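Local atomic coordinates of beta-galactosidase (Bacteroides thetaiotaomicron, PDB entry 5MUJ), a protein that probably hydrolyses arabinofuranosyl linkages in chain B of the plant pectin rhamnogalacturonan II, although it is named as a beta-galactosidase. Residues 89-94 with 106-111. Residues are numbered along the deposited sequence; the frame is centred on the assembly and turned at random.
Sequences GYETWI and LGRVLS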
ATOM      1  N   GLY A  89     -12.339  10.047  -8.820  1.00 13.43           N
ATOM      2  CA  GLY A  89     -11.651   9.483  -7.678  1.00 12.02           C
ATOM      3  C   GLY A  89     -11.328   8.004  -7.840  1.00 11.05           C
ATOM      4  O   GLY A  89     -11.436   7.467  -8.921  1.00 12.70           O
ATOM      5  N   TYR A  90     -10.909   7.377  -6.760  1.00 11.04           N
ATOM      6  CA  TYR A  90     -10.599   5.970  -6.702  1.00 11.41           C
ATOM      7  C   TYR A  90     -11.783   5.013  -6.736  1.00 10.19           C
ATOM      8  O   TYR A  90     -12.788   5.227  -6.038  1.00 13.04           O
ATOM      9  CB  TYR A  90      -9.784   5.675  -5.455  1.00 11.63           C
ATOM     10  CG  TYR A  90      -8.323   6.091  -5.448  1.00 12.06           C
ATOM     11  CD1 TYR A  90      -7.547   6.065  -6.610  1.00 10.86           C
ATOM     12  CD2 TYR A  90      -7.699   6.435  -4.257  1.00 11.79           C
ATOM     13  CE1 TYR A  90      -6.200   6.392  -6.595  1.00 11.06           C
ATOM     14  CE2 TYR A  90      -6.365   6.804  -4.226  1.00 12.57           C
ATOM     15  CZ  TYR A  90      -5.611   6.777  -5.396  1.00 13.27           C
ATOM     16  OH  TYR A  90      -4.288   7.103  -5.371  1.00 14.00           O
ATOM     17  N   GLU A  91     -11.645   3.949  -7.567  1.00 10.56           N
ATOM     18  CA  GLU A  91     -12.330   2.657  -7.365  1.00 10.14           C
ATOM     19  C   GLU A  91     -11.309   1.534  -7.210  1.00 10.31           C
ATOM     20  O   GLU A  91     -10.150   1.704  -7.555  1.00 11.00           O
ATOM     21  CB  GLU A  91     -13.326   2.325  -8.507  1.00 10.17           C
ATOM     22  CG  GLU A  91     -14.465   3.319  -8.646  1.00 11.48           C
ATOM     23  CD  GLU A  91     -15.464   2.951  -9.696  1.00 10.96           C
ATOM     24  OE1 GLU A  91     -15.067   2.815 -10.897  1.00 12.88           O
ATOM     25  OE2 GLU A  91     -16.621   2.746  -9.307  1.00 10.98           O
ATOM     26  N   THR A  92     -11.753   0.420  -6.644  1.00  9.68           N
ATOM     27  CA  THR A  92     -10.889  -0.700  -6.419  1.00 10.23           C
ATOM     28  C   THR A  92     -11.381  -1.823  -7.338  1.00  9.94           C
ATOM     29  O   THR A  92     -12.571  -2.158  -7.415  1.00 11.32           O
ATOM     30  CB  THR A  92     -10.894  -1.143  -4.981  1.00  9.33           C
ATOM     31  OG1 THR A  92     -10.615  -0.014  -4.139  1.00 11.62           O
ATOM     32  CG2 THR A  92      -9.854  -2.235  -4.703  1.00  9.08           C
ATOM     33  N   TRP A  93     -10.385  -2.396  -8.008  1.00  9.02           N
ATOM     34  CA  TRP A  93     -10.564  -3.500  -8.965  1.00  9.12           C
ATOM     35  C   TRP A  93      -9.758  -4.711  -8.461  1.00 10.70           C
ATOM     36  O   TRP A  93      -8.871  -4.638  -7.605  1.00 11.75           O
ATOM     37  CB  TRP A  93     -10.078  -3.070 -10.361  1.00  9.74           C
ATOM     38  CG  TRP A  93     -10.842  -1.980 -11.002  1.00 11.08           C
ATOM     39  CD1 TRP A  93     -10.923  -0.670 -10.576  1.00 13.40           C
ATOM     40  CD2 TRP A  93     -11.632  -2.047 -12.178  1.00 10.72           C
ATOM     41  NE1 TRP A  93     -11.725   0.074 -11.410  1.00 13.01           N
ATOM     42  CE2 TRP A  93     -12.180  -0.748 -12.412  1.00 11.26           C
ATOM     43  CE3 TRP A  93     -11.947  -3.083 -13.063  1.00 11.48           C
ATOM     44  CZ2 TRP A  93     -13.012  -0.473 -13.489  1.00 11.22           C
ATOM     45  CZ3 TRP A  93     -12.784  -2.818 -14.107  1.00 13.34           C
ATOM     46  CH2 TRP A  93     -13.282  -1.537 -14.355  1.00 11.33           C
ATOM     47  N   ILE A  94     -10.029  -5.818  -9.117  1.00 10.90           N
ATOM     48  CA  ILE A  94      -9.334  -7.104  -8.861  1.00 10.76           C
ATOM     49  C   ILE A  94      -8.907  -7.779 -10.186  1.00 10.85           C
ATOM     50  O   ILE A  94      -9.644  -7.764 -11.161  1.00 12.22           O
ATOM     51  CB  ILE A  94     -10.145  -8.033  -7.923  1.00 12.28           C
ATOM     52  CG1 ILE A  94      -9.278  -9.128  -7.320  1.00 13.18           C
ATOM     53  CG2 ILE A  94     -11.342  -8.667  -8.633  1.00 10.95           C
ATOM     54  CD1 ILE A  94      -9.941  -9.905  -6.209  1.00 13.79           C
ATOM     55  N   LEU A 106     -10.598  -8.545 -13.635  1.00 12.29           N
ATOM     56  CA  LEU A 106     -11.912  -9.174 -13.534  1.00 12.38           C
ATOM     57  C   LEU A 106     -13.070  -8.193 -13.403  1.00 12.17           C
ATOM     58  O   LEU A 106     -14.168  -8.501 -13.883  1.00 13.37           O
ATOM     59  CB  LEU A 106     -11.953 -10.154 -12.368  1.00 13.70           C
ATOM     60  CG  LEU A 106     -11.020 -11.358 -12.422  1.00 12.48           C
ATOM     61  CD1 LEU A 106     -11.064 -12.221 -11.171  1.00 15.29           C
ATOM     62  CD2 LEU A 106     -11.365 -12.277 -13.604  1.00 13.32           C
ATOM     63  N   GLY A 107     -12.839  -7.040 -12.764  1.00 14.19           N
ATOM     64  CA  GLY A 107     -13.904  -6.061 -12.495  1.00 13.29           C
ATOM     65  C   GLY A 107     -13.699  -5.477 -11.123  1.00 13.16           C
ATOM     66  O   GLY A 107     -12.731  -5.805 -10.431  1.00 13.71           O
ATOM     67  N   ARG A 108     -14.661  -4.623 -10.763  1.00 11.36           N
ATOM     68  CA  ARG A 108     -14.616  -3.872  -9.503  1.00 11.45           C
ATOM     69  C   ARG A 108     -14.998  -4.673  -8.262  1.00 11.38           C
ATOM     70  O   ARG A 108     -15.881  -5.556  -8.305  1.00 13.74           O
ATOM     71  CB  ARG A 108     -15.514  -2.638  -9.581  1.00 12.75           C
ATOM     72  CG  ARG A 108     -15.123  -1.596 -10.623  1.00 13.27           C
ATOM     73  CD  ARG A 108     -16.292  -0.690 -10.847  1.00 14.03           C
ATOM     74  NE  ARG A 108     -16.143   0.317 -11.872  1.00 14.08           N
ATOM     75  CZ  ARG A 108     -16.499   0.186 -13.132  1.00 12.91           C
ATOM     76  NH1 ARG A 108     -16.928  -0.989 -13.618  1.00 14.52           N
ATOM     77  NH2 ARG A 108     -16.352   1.216 -13.937  1.00 12.55           N
ATOM     78  N   VAL A 109     -14.311  -4.352  -7.155  1.00 11.44           N
ATOM     79  CA  VAL A 109     -14.696  -4.824  -5.820  1.00 12.33           C
ATOM     80  C   VAL A 109     -15.133  -3.712  -4.864  1.00 12.48           C
ATOM     81  O   VAL A 109     -15.781  -4.020  -3.854  1.00 12.92           O
ATOM     82  CB  VAL A 109     -13.587  -5.676  -5.156  1.00 11.24           C
ATOM     83  CG1 VAL A 109     -13.327  -6.941  -5.969  1.00 12.01           C
ATOM     84  CG2 VAL A 109     -12.305  -4.891  -4.999  1.00 10.76           C
ATOM     85  N   LEU A 110     -14.780  -2.461  -5.169  1.00 11.43           N
ATOM     86  CA  LEU A 110     -15.215  -1.256  -4.369  1.00 10.24           C
ATOM     87  C   LEU A 110     -15.481  -0.161  -5.374  1.00 10.43           C
ATOM     88  O   LEU A 110     -14.551   0.360  -6.003  1.00 11.55           O
ATOM     89  CB  LEU A 110     -14.174  -0.788  -3.346  1.00 12.37           C
ATOM     90  CG  LEU A 110     -13.971  -1.360  -1.963  1.00 15.10           C
ATOM     91  CD1 LEU A 110     -13.216  -0.307  -1.140  1.00 16.29           C
ATOM     92  CD2 LEU A 110     -15.241  -1.725  -1.232  1.00 13.22           C
ATOM     93  N   SER A 111     -16.761   0.167  -5.547  1.00 10.60           N
ATOM     94  CA  SER A 111     -17.214   1.076  -6.588  1.00 10.71           C
ATOM     95  C   SER A 111     -17.671   2.393  -5.943  1.00 10.39           C
ATOM     96  O   SER A 111     -18.001   2.409  -4.769  1.00 12.62           O
ATOM     97  CB  SER A 111     -18.389   0.454  -7.312  1.00 10.47           C
ATOM     98  OG  SER A 111     -18.074  -0.856  -7.764  1.00 13.36           O
TER
HETATM   99  O   HOH W   1     -16.127   4.073 -13.033  1.00 13.98           O
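Glu91 and Arg108 form a salt bridge of 2.9 Å between OE1 and NE, with an N-H...O angle of 173°. OE1 lies close to the guanidinium plane, whereas NE meets the carboxylate from above its plane. A water donates to OE1 and accepts from Arg108 NH2, closing a second route between the charges, while Glu91 OE2 takes the backbone N-H of Tyr112. In the backbone, Thr92 O accepts two N-H groups from the same face of its carbonyl plane, Val109 N at 2.8 Å and Leu110 N at 3.2 Å. Thr92 N in turn donates to Leu110 O. Two consecutive residues thus face Thr92, which defines a classic beta bulge; beyond it, Ile94 N to Gly107 O and Leu106 N to Ile94 O continue the antiparallel pairing. The hairpin supplies the third and fourth strands of a four-stranded blade, 104-110 lying at its edge and 90-97 next to it; five such antiparallel sheets indicate a five-bladed beta-propeller. Thr92 OG1 reaches the next blade, hydrogen-bonding to Arg122 O and Gly124 N on strand 121-126. Extended from CG to NE (chi3 -176°), Arg108 runs beside the Trp93 indole. Its CG makes a CH-pi contact 3.8 Å from the centroid of the six-membered ring, and CZ lies 3.6 Å from Trp93 CZ2, with ring and guanidinium planes 36° apart. An alanine in place of Trp93 would probably leave one face of the Arg108 guanidinium without the indole it lies against, the group held by Glu91 but freer to turn about CD-NE. Among Thr92, Ile94 and Val109, the packing is aliphatic: Val109 CG2 touches Thr92 CG2 at 3.6 Å, and its CG1 touches Ile94 CG2 at 3.7 Å.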